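Local coordinates for PHOX (Pseudomonas fluorescens, PDB 4A9V), which catalyses the hydrolysis of phosphate monoesters as an alkaline phosphatase, using a complex iron-calcium cofactor held in a beta-propeller, at residues Thr56-Glu61 with Asp109-Leu114; Phe64-Asp69 with Tyr91-Tyr96; Cys400-Asn405 with Gln428-Arg433; Gly416-Arg421 with Phe444-Phe449. All coordinates share one frame; numbering follows the deposited sequence. Where two conformers were deposited one is given.

Overall arrangement
The four contacts form two pairs on opposite sides of the chain's centre. Contacts 1 and 2 have centres 11 Å apart and touch: A113 CB of contact 1 packs on T92 CG2 of contact 2 at 4.1 Å. Contacts 3 and 4 have centres 8 Å apart and both reach the same sheet, where the R431 NE to D447 OD1 salt bridge (2.9 Å) joins neighbouring strands. Contacts 2 and 3 both come near the metal site, their nearest atoms about 11 Å apart. D69 of contact 2 belongs to the diiron pocket. T401 of contact 3 has its side chain about 8 Å from the mu-oxo-diiron group. Contacts 1 and 4 lie away from the annotated sites.

Contact 1. Residues Thr56-Glu61 with Asp109-Leu114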
# COMPACT_ATOMS: atom_id res chain seq x y z
N THR A 56 -6.10 25.01 -9.95
CA THR A 56 -5.82 24.47 -11.27
C THR A 56 -5.07 23.14 -11.22
O THR A 56 -4.45 22.79 -10.21
CB THR A 56 -5.00 25.47 -12.10
OG1 THR A 56 -3.71 25.62 -11.49
CG2 THR A 56 -5.70 26.82 -12.19
N ALA A 57 -5.03 22.45 -12.35
CA ALA A 57 -4.18 21.28 -12.51
C ALA A 57 -2.72 21.62 -12.28
O ALA A 57 -2.01 20.90 -11.59
CB ALA A 57 -4.37 20.67 -13.88
N ALA A 58 -2.27 22.73 -12.86
CA ALA A 58 -0.87 23.13 -12.71
C ALA A 58 -0.51 23.38 -11.25
O ALA A 58 0.58 23.03 -10.81
CB ALA A 58 -0.59 24.37 -13.55
N ALA A 59 -1.43 23.97 -10.50
CA ALA A 59 -1.22 24.15 -9.07
C ALA A 59 -1.14 22.81 -8.35
O ALA A 59 -0.28 22.61 -7.50
CB ALA A 59 -2.31 25.01 -8.46
N GLN A 60 -2.02 21.88 -8.70
CA GLN A 60 -2.03 20.59 -8.02
C GLN A 60 -0.74 19.81 -8.28
O GLN A 60 -0.28 19.07 -7.41
CB GLN A 60 -3.26 19.77 -8.42
CG GLN A 60 -3.35 18.42 -7.72
CD GLN A 60 -3.51 18.52 -6.21
OE1 GLN A 60 -4.59 18.82 -5.71
NE2 GLN A 60 -2.43 18.28 -5.50
N GLU A 61 -0.10 20.07 -9.43
CA GLU A 61 1.18 19.44 -9.75
C GLU A 61 2.33 19.91 -8.86
O GLU A 61 3.38 19.28 -8.84
CB GLU A 61 1.54 19.65 -11.22
CG GLU A 61 0.62 18.86 -12.15
CD GLU A 61 0.80 19.16 -13.63
OE1 GLU A 61 1.43 20.17 -13.99
OE2 GLU A 61 0.12 18.50 -14.45
N ASP A 109 -9.56 18.90 -16.35
CA ASP A 109 -10.01 18.16 -15.16
C ASP A 109 -9.26 16.83 -15.01
O ASP A 109 -8.92 16.43 -13.90
CB ASP A 109 -11.52 17.87 -15.22
CG ASP A 109 -12.39 19.04 -14.79
OD1 ASP A 109 -11.86 20.14 -14.48
OD2 ASP A 109 -13.63 18.86 -14.82
N VAL A 110 -9.03 16.14 -16.12
CA VAL A 110 -8.30 14.86 -16.07
C VAL A 110 -6.84 15.06 -15.68
O VAL A 110 -6.32 14.36 -14.81
CB VAL A 110 -8.40 14.11 -17.41
CG1 VAL A 110 -7.47 12.91 -17.41
CG2 VAL A 110 -9.84 13.69 -17.66
N ARG A 111 -6.21 16.10 -16.23
CA ARG A 111 -4.87 16.47 -15.80
C ARG A 111 -4.81 16.76 -14.30
O ARG A 111 -3.87 16.37 -13.61
CB ARG A 111 -4.41 17.70 -16.59
CG ARG A 111 -3.00 18.13 -16.26
CD ARG A 111 -2.68 19.47 -16.90
NE ARG A 111 -1.46 20.03 -16.35
CZ ARG A 111 -1.01 21.24 -16.63
NH1 ARG A 111 -1.70 22.04 -17.44
NH2 ARG A 111 0.13 21.67 -16.09
N LYS A 112 -5.84 17.42 -13.78
CA LYS A 112 -5.90 17.77 -12.37
C LYS A 112 -6.03 16.52 -11.48
O LYS A 112 -5.40 16.44 -10.43
CB LYS A 112 -7.07 18.72 -12.14
CG LYS A 112 -7.23 19.21 -10.72
CD LYS A 112 -8.24 20.35 -10.67
CE LYS A 112 -8.74 20.59 -9.26
NZ LYS A 112 -9.66 21.76 -9.20
N ALA A 113 -6.81 15.54 -11.92
CA ALA A 113 -6.92 14.27 -11.20
C ALA A 113 -5.59 13.52 -11.21
O ALA A 113 -5.14 13.03 -10.18
CB ALA A 113 -8.04 13.41 -11.79
N LEU A 114 -4.95 13.44 -12.37
CA LEU A 114 -3.66 12.78 -12.47
C LEU A 114 -2.60 13.48 -11.60
O LEU A 114 -1.74 12.83 -11.01
CB LEU A 114 -3.20 12.74 -13.93
CG LEU A 114 -3.83 11.61 -14.74
CD1 LEU A 114 -3.82 11.94 -16.22
CD2 LEU A 114 -3.11 10.30 -14.50
O HOH W 1 -1.08 15.92 -14.38
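R111 is the first residue of helix segment D109-L114 to reach T56-E61, and it carries the polar part of the contact. Its CG is anti to the backbone N (chi1 -178°), and the chain runs extended to NE, crossing E61 at about a right angle. The guanidinium grips the carboxylate side-on with two nitrogens. R111 NE donates to E61 OE2 at 2.9 Å, almost straight at 176°. R111 NH2 donates to E61 OE1, also at 2.9 Å, and completes the salt bridge. Both oxygens lie near the guanidinium plane, but the nitrogens meet them from above the carboxylate plane. The two planes are 47° apart. A water donates to E61 OE2 and to R111 O, so it ties the carboxylate to the helix backbone. R111 NH1 has a second acid, E108. An alanine here would remove both bonds to E61 and would probably loosen the short helix 57-60 from helix 107-115. This is a close helix-helix contact between two connecting segments of the propeller, outside its sheets. K112 follows, where the backbones come closest, with CA atoms of A57 and K112 3.9 Å apart. The small A57 permits this, its CB resting 3.6 Å from K112 N. The aliphatic chain of K112 extends past A57 toward T56, whose OG1 caps the short helix by accepting from A59 N at 3.0 Å. K112 NZ bonds to G55 O and L97 O. K112 O lies 3.9 Å from Q60 CG. Q60 bends at chi2, and its amide bonds to W38 and F64.

Contact 2. Residues Phe64-Asp69 with Tyr91-Tyr96. With LI (lithium ion), chain D.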
# COMPACT_ATOMS: atom_id res chain seq x y z
N PHE A 64 0.97 19.08 -2.39
CA PHE A 64 0.81 17.76 -1.81
C PHE A 64 -0.42 17.09 -2.43
O PHE A 64 -1.48 17.69 -2.56
CB PHE A 64 0.66 17.88 -0.30
CG PHE A 64 0.86 16.59 0.44
CD1 PHE A 64 2.13 16.06 0.59
CD2 PHE A 64 -0.21 15.94 1.04
CE1 PHE A 64 2.33 14.90 1.31
CE2 PHE A 64 -0.02 14.78 1.76
CZ PHE A 64 1.25 14.25 1.89
N GLY A 65 -0.25 15.83 -2.82
CA GLY A 65 -1.30 15.11 -3.52
C GLY A 65 -2.43 14.70 -2.59
O GLY A 65 -2.42 15.00 -1.39
N ASP A 66 -3.42 14.04 -3.17
CA ASP A 66 -4.63 13.66 -2.46
C ASP A 66 -4.48 12.25 -1.88
O ASP A 66 -3.54 11.52 -2.19
CB ASP A 66 -5.83 13.74 -3.41
CG ASP A 66 -7.15 14.04 -2.70
OD1 ASP A 66 -7.19 13.99 -1.45
OD2 ASP A 66 -8.15 14.29 -3.41
N ASN A 67 -5.40 11.89 -0.99
CA ASN A 67 -5.51 10.55 -0.44
C ASN A 67 -4.16 9.92 -0.14
O ASN A 67 -3.84 8.82 -0.60
CB ASN A 67 -6.41 9.68 -1.32
CG ASN A 67 -7.87 10.10 -1.24
OD1 ASN A 67 -8.26 10.84 -0.34
ND2 ASN A 67 -8.68 9.64 -2.19
N ASN A 68 -3.45 10.51 0.82
CA ASN A 68 -2.13 10.02 1.16
C ASN A 68 -2.19 8.65 1.81
O ASN A 68 -3.17 8.30 2.48
CB ASN A 68 -1.34 11.02 2.03
CG ASN A 68 -2.10 11.48 3.25
OD1 ASN A 68 -2.41 12.67 3.35
ND2 ASN A 68 -2.00 10.69 4.32
N ASP A 69 -1.24 7.80 1.42
CA ASP A 69 -1.33 6.38 1.67
C ASP A 69 0.03 5.91 2.24
O ASP A 69 0.52 6.47 3.21
CB ASP A 69 -1.76 5.67 0.37
CG ASP A 69 -2.46 4.35 0.61
OD1 ASP A 69 -2.16 3.68 1.62
OD2 ASP A 69 -3.29 3.96 -0.26
N TYR A 91 -5.32 8.25 -4.88
CA TYR A 91 -6.42 8.59 -5.77
C TYR A 91 -7.02 9.89 -5.29
O TYR A 91 -6.42 10.58 -4.46
CB TYR A 91 -7.45 7.44 -5.88
CG TYR A 91 -8.28 7.17 -4.64
CD1 TYR A 91 -7.75 6.50 -3.55
CD2 TYR A 91 -9.63 7.48 -4.62
CE1 TYR A 91 -8.53 6.17 -2.46
CE2 TYR A 91 -10.42 7.16 -3.53
CZ TYR A 91 -9.87 6.49 -2.46
OH TYR A 91 -10.62 6.17 -1.35
N THR A 92 -8.14 10.30 -5.88
CA THR A 92 -8.73 11.57 -5.51
C THR A 92 -10.24 11.44 -5.36
O THR A 92 -10.84 10.45 -5.76
CB THR A 92 -8.35 12.69 -6.50
OG1 THR A 92 -8.83 13.96 -6.03
CG2 THR A 92 -8.91 12.43 -7.89
N ASN A 93 -10.83 12.44 -4.71
CA ASN A 93 -12.23 12.42 -4.34
C ASN A 93 -12.95 13.50 -5.13
O ASN A 93 -12.79 14.69 -4.84
CB ASN A 93 -12.34 12.71 -2.85
CG ASN A 93 -11.40 11.86 -2.02
OD1 ASN A 93 -11.47 10.63 -2.06
ND2 ASN A 93 -10.46 12.50 -1.33
N TYR A 94 -13.61 13.12 -6.22
CA TYR A 94 -14.17 14.10 -7.13
C TYR A 94 -15.13 15.08 -6.43
O TYR A 94 -15.24 16.23 -6.83
CB TYR A 94 -14.89 13.42 -8.30
CG TYR A 94 -13.99 12.64 -9.25
CD1 TYR A 94 -12.63 12.91 -9.36
CD2 TYR A 94 -14.52 11.68 -10.09
CE1 TYR A 94 -11.84 12.25 -10.28
CE2 TYR A 94 -13.74 11.03 -11.03
CZ TYR A 94 -12.41 11.36 -11.16
OH TYR A 94 -11.60 10.71 -12.06
N ARG A 95 -15.83 14.62 -5.39
CA ARG A 95 -16.75 15.51 -4.69
C ARG A 95 -16.06 16.72 -4.08
O ARG A 95 -16.70 17.75 -3.88
CB ARG A 95 -17.56 14.75 -3.63
CG ARG A 95 -16.79 14.37 -2.38
CD ARG A 95 -17.64 13.50 -1.45
NE ARG A 95 -18.82 14.22 -0.97
CZ ARG A 95 -20.02 13.67 -0.82
NH1 ARG A 95 -20.19 12.37 -0.99
NH2 ARG A 95 -21.01 14.39 -0.33
N TYR A 96 -14.77 16.59 -3.81
CA TYR A 96 -13.98 17.67 -3.22
C TYR A 96 -12.99 18.29 -4.21
O TYR A 96 -12.56 19.42 -4.02
CB TYR A 96 -13.25 17.19 -1.96
CG TYR A 96 -14.17 16.61 -0.92
CD1 TYR A 96 -15.26 17.33 -0.45
CD2 TYR A 96 -13.94 15.36 -0.38
CE1 TYR A 96 -16.11 16.80 0.50
CE2 TYR A 96 -14.77 14.82 0.59
CZ TYR A 96 -15.87 15.55 1.01
OH TYR A 96 -16.74 15.03 1.93
LI LI D . -3.73 2.06 0.76
O HOH W 2 -10.21 15.35 -2.06
O HOH W 3 -4.81 1.88 -0.08
O HOH W 4 -2.47 0.96 1.47
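The amides of N67 and N93 meet tip to tip and exchange two hydrogen bonds. N67 ND2 donates to N93 OD1 at 3.0 Å, and N93 ND2 returns a bond to N67 OD1 at 2.9 Å. The amide planes are 57° apart, and each donor lies above the carbonyl plane of its acceptor. N67 ND2 also sits over the centre of the Y91 ring, 3.1 Å above its plane. An alanine in place of N67 would lose both amide bonds and the polar group over the ring, and would probably let Y91 and N93 shift. Beside this pair, T92 OG1 donates to D66 OD2 at 2.7 Å, on the anti lone pair. A water donates to D66 OD2 and accepts from N93 ND2, linking the two polar groups. Further out, D66 OD1 accepts from N67 N at 2.8 Å, a bond between neighbours that helps fix the D66 carboxylate, while S571 OG gives N67 OD1 another partner. The D69 carboxylate lies at the metal centre and binds a lithium ion through both oxygens, D69 OD2 being 2.2 Å from LI. D69 also touches the mu-oxo-diiron cofactor, and T534 bonds to its OD1. The contact joins the loop leading into strand 68-76, outermost in its four-stranded antiparallel sheet, to the loop that leaves strand 82-89 and enters helix 94-97.

Contact 3. Residues Cys400-Asn405 with Gln428-Arg433; sequences CTLTNN and QILRWR
L402 and Q428 cross obliquely and cover much of each other. Q428 CG lies between its backbone N and carbonyl carbon, the crowded position (chi1 62°), and the chain bends again at chi2. This folds the amide back across L402, with Q428 NE2 3.7 Å from L402 CD1. The amide's polar atoms are held by N424 and by P418 O. L402 CG is anti to its carbonyl carbon (chi1 -60°), and CD1 also reaches L430 CB at 4.0 Å. On the same face, C400 CB packs against W432 CZ3 at 3.8 Å. The indole leaves from the crowded first torsion, which brings its six-membered ring back to C400. T401 and I429 lie side by side on the other face, T401 CG2 4.1 Å from I429 CG1. T401 OG1 bonds to D479 O. Beneath the side chains, C400 pairs with L430, and L402 with Q428, each through two backbone hydrogen bonds. T401 and I429 form the non-hydrogen-bonded pair between them. This is regular antiparallel pairing of strands within a beta-propeller sheet. T401 is close to the calcium ligands E387 and D479, so its face borders the cofactor site.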
# COMPACT_ATOMS: atom_id res chain seq x y z
N CYS A 400 1.40 -10.51 6.98
CA CYS A 400 0.66 -10.05 5.82
C CYS A 400 -0.81 -9.95 6.20
O CYS A 400 -1.40 -10.93 6.68
CB CYS A 400 0.81 -11.06 4.68
SG CYS A 400 -0.02 -10.62 3.14
N THR A 401 -1.43 -8.80 5.96
CA THR A 401 -2.86 -8.71 6.15
C THR A 401 -3.59 -9.36 4.97
O THR A 401 -3.16 -9.27 3.81
CB THR A 401 -3.32 -7.26 6.32
OG1 THR A 401 -2.83 -6.48 5.23
CG2 THR A 401 -2.82 -6.68 7.63
N LEU A 402 -4.67 -10.05 5.30
CA LEU A 402 -5.60 -10.60 4.33
C LEU A 402 -6.94 -9.96 4.68
O LEU A 402 -7.57 -10.31 5.68
CB LEU A 402 -5.65 -12.13 4.47
CG LEU A 402 -4.33 -12.88 4.25
CD1 LEU A 402 -4.50 -14.36 4.55
CD2 LEU A 402 -3.87 -12.68 2.81
N THR A 403 -7.24 -8.86 4.00
CA THR A 403 -8.10 -7.86 4.61
C THR A 403 -9.55 -8.34 4.75
O THR A 403 -10.21 -8.02 5.74
CB THR A 403 -7.98 -6.50 3.89
OG1 THR A 403 -8.52 -5.48 4.73
CG2 THR A 403 -8.69 -6.47 2.55
N ASN A 404 -10.03 -9.09 3.76
CA ASN A 404 -11.34 -9.73 3.76
C ASN A 404 -11.52 -10.44 2.41
O ASN A 404 -10.65 -10.33 1.54
CB ASN A 404 -12.47 -8.72 4.02
CG ASN A 404 -12.40 -7.51 3.12
OD1 ASN A 404 -12.45 -7.62 1.89
ND2 ASN A 404 -12.34 -6.32 3.73
N ASN A 405 -12.58 -11.22 2.27
CA ASN A 405 -12.92 -11.81 0.98
C ASN A 405 -14.33 -12.37 1.03
O ASN A 405 -14.55 -13.52 1.40
CB ASN A 405 -11.94 -12.91 0.60
CG ASN A 405 -12.22 -13.49 -0.76
OD1 ASN A 405 -13.13 -13.05 -1.46
ND2 ASN A 405 -11.38 -14.42 -1.19
N GLN A 428 -7.93 -11.31 8.42
CA GLN A 428 -7.01 -12.04 9.28
C GLN A 428 -5.59 -11.58 8.95
O GLN A 428 -5.36 -10.91 7.94
CB GLN A 428 -7.18 -13.56 9.09
CG GLN A 428 -6.86 -14.10 7.69
CD GLN A 428 -8.10 -14.24 6.81
OE1 GLN A 428 -9.16 -13.70 7.10
NE2 GLN A 428 -7.93 -14.92 5.68
N ILE A 429 -4.67 -11.85 9.87
CA ILE A 429 -3.25 -11.55 9.65
C ILE A 429 -2.47 -12.86 9.63
O ILE A 429 -2.50 -13.65 10.59
CB ILE A 429 -2.66 -10.59 10.70
CG1 ILE A 429 -3.48 -9.30 10.73
CG2 ILE A 429 -1.20 -10.32 10.38
CD1 ILE A 429 -3.01 -8.28 11.76
N LEU A 430 -1.81 -13.08 8.51
CA LEU A 430 -1.00 -14.25 8.23
C LEU A 430 0.46 -13.98 8.59
O LEU A 430 0.97 -12.89 8.32
CB LEU A 430 -1.14 -14.55 6.74
CG LEU A 430 -0.21 -15.57 6.10
CD1 LEU A 430 -0.43 -16.97 6.66
CD2 LEU A 430 -0.42 -15.55 4.60
N ARG A 431 1.11 -14.94 9.23
CA ARG A 431 2.53 -14.87 9.55
C ARG A 431 3.24 -16.05 8.91
O ARG A 431 2.71 -17.16 8.91
CB ARG A 431 2.72 -14.89 11.07
CG ARG A 431 4.15 -15.08 11.53
CD ARG A 431 4.34 -14.74 13.00
NE ARG A 431 3.48 -15.54 13.86
CZ ARG A 431 3.26 -15.28 15.15
NH1 ARG A 431 3.88 -14.27 15.74
NH2 ARG A 431 2.40 -16.02 15.83
N TRP A 432 4.47 -15.84 8.46
CA TRP A 432 5.34 -16.96 8.14
C TRP A 432 6.74 -16.76 8.63
O TRP A 432 7.22 -15.64 8.83
CB TRP A 432 5.33 -17.33 6.64
CG TRP A 432 5.78 -16.26 5.69
CD1 TRP A 432 7.06 -16.05 5.17
CD2 TRP A 432 4.92 -15.33 4.97
NE1 TRP A 432 7.03 -15.06 4.22
CE2 TRP A 432 5.77 -14.59 4.05
CE3 TRP A 432 3.57 -15.07 4.98
CZ2 TRP A 432 5.26 -13.62 3.19
CZ3 TRP A 432 3.07 -14.09 4.13
CH2 TRP A 432 3.90 -13.36 3.28
N ARG A 433 7.39 -17.89 8.87
CA ARG A 433 8.78 -17.96 9.29
C ARG A 433 9.57 -18.74 8.24
O ARG A 433 9.34 -19.94 8.03
CB ARG A 433 8.91 -18.63 10.64
CG ARG A 433 10.35 -18.69 11.13
CD ARG A 433 10.43 -19.29 12.51
NE ARG A 433 11.79 -19.29 13.00
CZ ARG A 433 12.15 -19.70 14.21
NH1 ARG A 433 11.24 -20.13 15.07
NH2 ARG A 433 13.42 -19.61 14.58

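Contact 4. Residues Gly416-Arg421 with Phe444-Phe449; sequences GGPNPR and FAWDLF
W446 CG takes the crowded position between backbone N and carbonyl carbon (chi1 67°). This turns one face of the indole to the loop 416-421. L448 CG is instead anti to its carbonyl carbon (chi1 -70°), and its two methyls reach the prolines. P418 crosses the indole at about a right angle. Its CD lies over the face, 4.1 Å from the centroid of the W446 six-membered ring and 22° off the normal, a CH-pi contact. The touch is offset toward the rim, where P418 CD is 3.8 Å from W446 CZ2. The peptide before the proline also comes close, with G417 C 3.4 Å from W446 CH2. L448 divides its branches between the two prolines. L448 CD2 meets P418 CB at 4.1 Å, while L448 CD1 meets P420 CD tip to tip at 3.8 Å. No hydrogen bond crosses between the segments, so apolar and CH-pi contacts hold them together. The loop keeps its shape with a type II' turn from G416 to N419. N419 N donates to G416 O at 2.9 Å, and G416 N donates to N419 O at 3.0 Å. G417 has positive phi, and a CB there would clash with P418 CD. The indole NE1 bonds to D330. The loop joins strands 398-402 and 428-434 and folds over the sheet. P418 rests on L430 as well as on W446 and L448 of strand 443-451, which lies between strands 340-347 and 428-434.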
# COMPACT_ATOMS: atom_id res chain seq x y z
N GLY A 416 -10.03 -22.99 3.45
CA GLY A 416 -9.02 -23.81 4.08
C GLY A 416 -7.75 -23.04 4.40
O GLY A 416 -7.53 -21.94 3.89
N GLY A 417 -6.87 -23.67 5.17
CA GLY A 417 -5.55 -23.12 5.41
C GLY A 417 -5.62 -21.70 5.96
O GLY A 417 -6.36 -21.44 6.91
N PRO A 418 -4.90 -20.77 5.32
CA PRO A 418 -4.86 -19.41 5.84
C PRO A 418 -6.07 -18.56 5.45
O PRO A 418 -6.11 -17.37 5.78
CB PRO A 418 -3.58 -18.85 5.22
CG PRO A 418 -3.45 -19.59 3.93
CD PRO A 418 -3.92 -20.98 4.24
N ASN A 419 -7.05 -19.18 4.78
CA ASN A 419 -8.31 -18.54 4.40
C ASN A 419 -9.49 -19.37 4.95
O ASN A 419 -10.16 -20.08 4.20
CB ASN A 419 -8.40 -18.37 2.88
CG ASN A 419 -7.18 -17.67 2.30
OD1 ASN A 419 -7.03 -16.45 2.43
ND2 ASN A 419 -6.33 -18.43 1.61
N PRO A 420 -9.71 -19.33 6.28
CA PRO A 420 -10.48 -20.38 6.95
C PRO A 420 -12.00 -20.16 7.01
O PRO A 420 -12.70 -20.99 7.59
CB PRO A 420 -9.91 -20.35 8.37
CG PRO A 420 -9.52 -18.93 8.57
CD PRO A 420 -8.92 -18.54 7.24
N ARG A 421 -12.51 -19.07 6.45
CA ARG A 421 -13.94 -18.74 6.56
C ARG A 421 -14.52 -18.36 5.20
O ARG A 421 -14.04 -17.44 4.54
CB ARG A 421 -14.17 -17.58 7.53
CG ARG A 421 -13.79 -17.90 8.97
CD ARG A 421 -14.00 -16.72 9.91
NE ARG A 421 -13.15 -15.59 9.53
CZ ARG A 421 -13.04 -14.48 10.24
NH1 ARG A 421 -13.69 -14.34 11.39
NH2 ARG A 421 -12.26 -13.50 9.80
N PHE A 444 8.51 -22.34 4.12
CA PHE A 444 8.26 -21.62 5.35
C PHE A 444 7.16 -22.31 6.16
O PHE A 444 6.39 -23.11 5.62
CB PHE A 444 7.88 -20.16 5.06
CG PHE A 444 6.75 -20.01 4.08
CD1 PHE A 444 5.43 -20.15 4.50
CD2 PHE A 444 6.99 -19.74 2.75
CE1 PHE A 444 4.38 -20.04 3.60
CE2 PHE A 444 5.94 -19.62 1.85
CZ PHE A 444 4.64 -19.71 2.29
N ALA A 445 7.13 -22.00 7.45
CA ALA A 445 6.01 -22.34 8.31
C ALA A 445 5.10 -21.11 8.42
O ALA A 445 5.58 -20.00 8.57
CB ALA A 445 6.54 -22.72 9.69
N TRP A 446 3.79 -21.32 8.37
CA TRP A 446 2.84 -20.22 8.50
C TRP A 446 1.87 -20.45 9.63
O TRP A 446 1.61 -21.59 10.04
CB TRP A 446 2.11 -19.96 7.18
CG TRP A 446 1.19 -21.07 6.74
CD1 TRP A 446 1.48 -22.10 5.87
CD2 TRP A 446 -0.19 -21.29 7.16
NE1 TRP A 446 0.40 -22.93 5.72
CE2 TRP A 446 -0.63 -22.51 6.48
CE3 TRP A 446 -1.05 -20.65 8.02
CZ2 TRP A 446 -1.87 -23.07 6.73
CZ3 TRP A 446 -2.31 -21.21 8.24
CH2 TRP A 446 -2.69 -22.41 7.63
N ASP A 447 1.32 -19.36 10.16
CA ASP A 447 0.22 -19.42 11.12
C ASP A 447 -0.64 -18.18 10.97
O ASP A 447 -0.19 -17.17 10.44
CB ASP A 447 0.74 -19.56 12.57
CG ASP A 447 1.39 -18.29 13.11
OD1 ASP A 447 2.47 -17.91 12.61
OD2 ASP A 447 0.83 -17.69 14.06
N LEU A 448 -1.89 -18.26 11.41
CA LEU A 448 -2.72 -17.05 11.47
C LEU A 448 -2.53 -16.37 12.82
O LEU A 448 -3.03 -16.81 13.86
CB LEU A 448 -4.19 -17.34 11.20
CG LEU A 448 -4.52 -17.73 9.75
CD1 LEU A 448 -6.03 -17.84 9.56
CD2 LEU A 448 -3.93 -16.77 8.73
N PHE A 449 -1.80 -15.26 12.79
CA PHE A 449 -1.51 -14.47 13.98
C PHE A 449 -2.78 -13.93 14.63
O PHE A 449 -2.88 -13.88 15.85
CB PHE A 449 -0.56 -13.32 13.61
CG PHE A 449 -0.25 -12.40 14.75
CD1 PHE A 449 0.51 -12.83 15.82
CD2 PHE A 449 -0.80 -11.13 14.80
CE1 PHE A 449 0.71 -12.03 16.92
CE2 PHE A 449 -0.55 -10.30 15.88
CZ PHE A 449 0.18 -10.76 16.95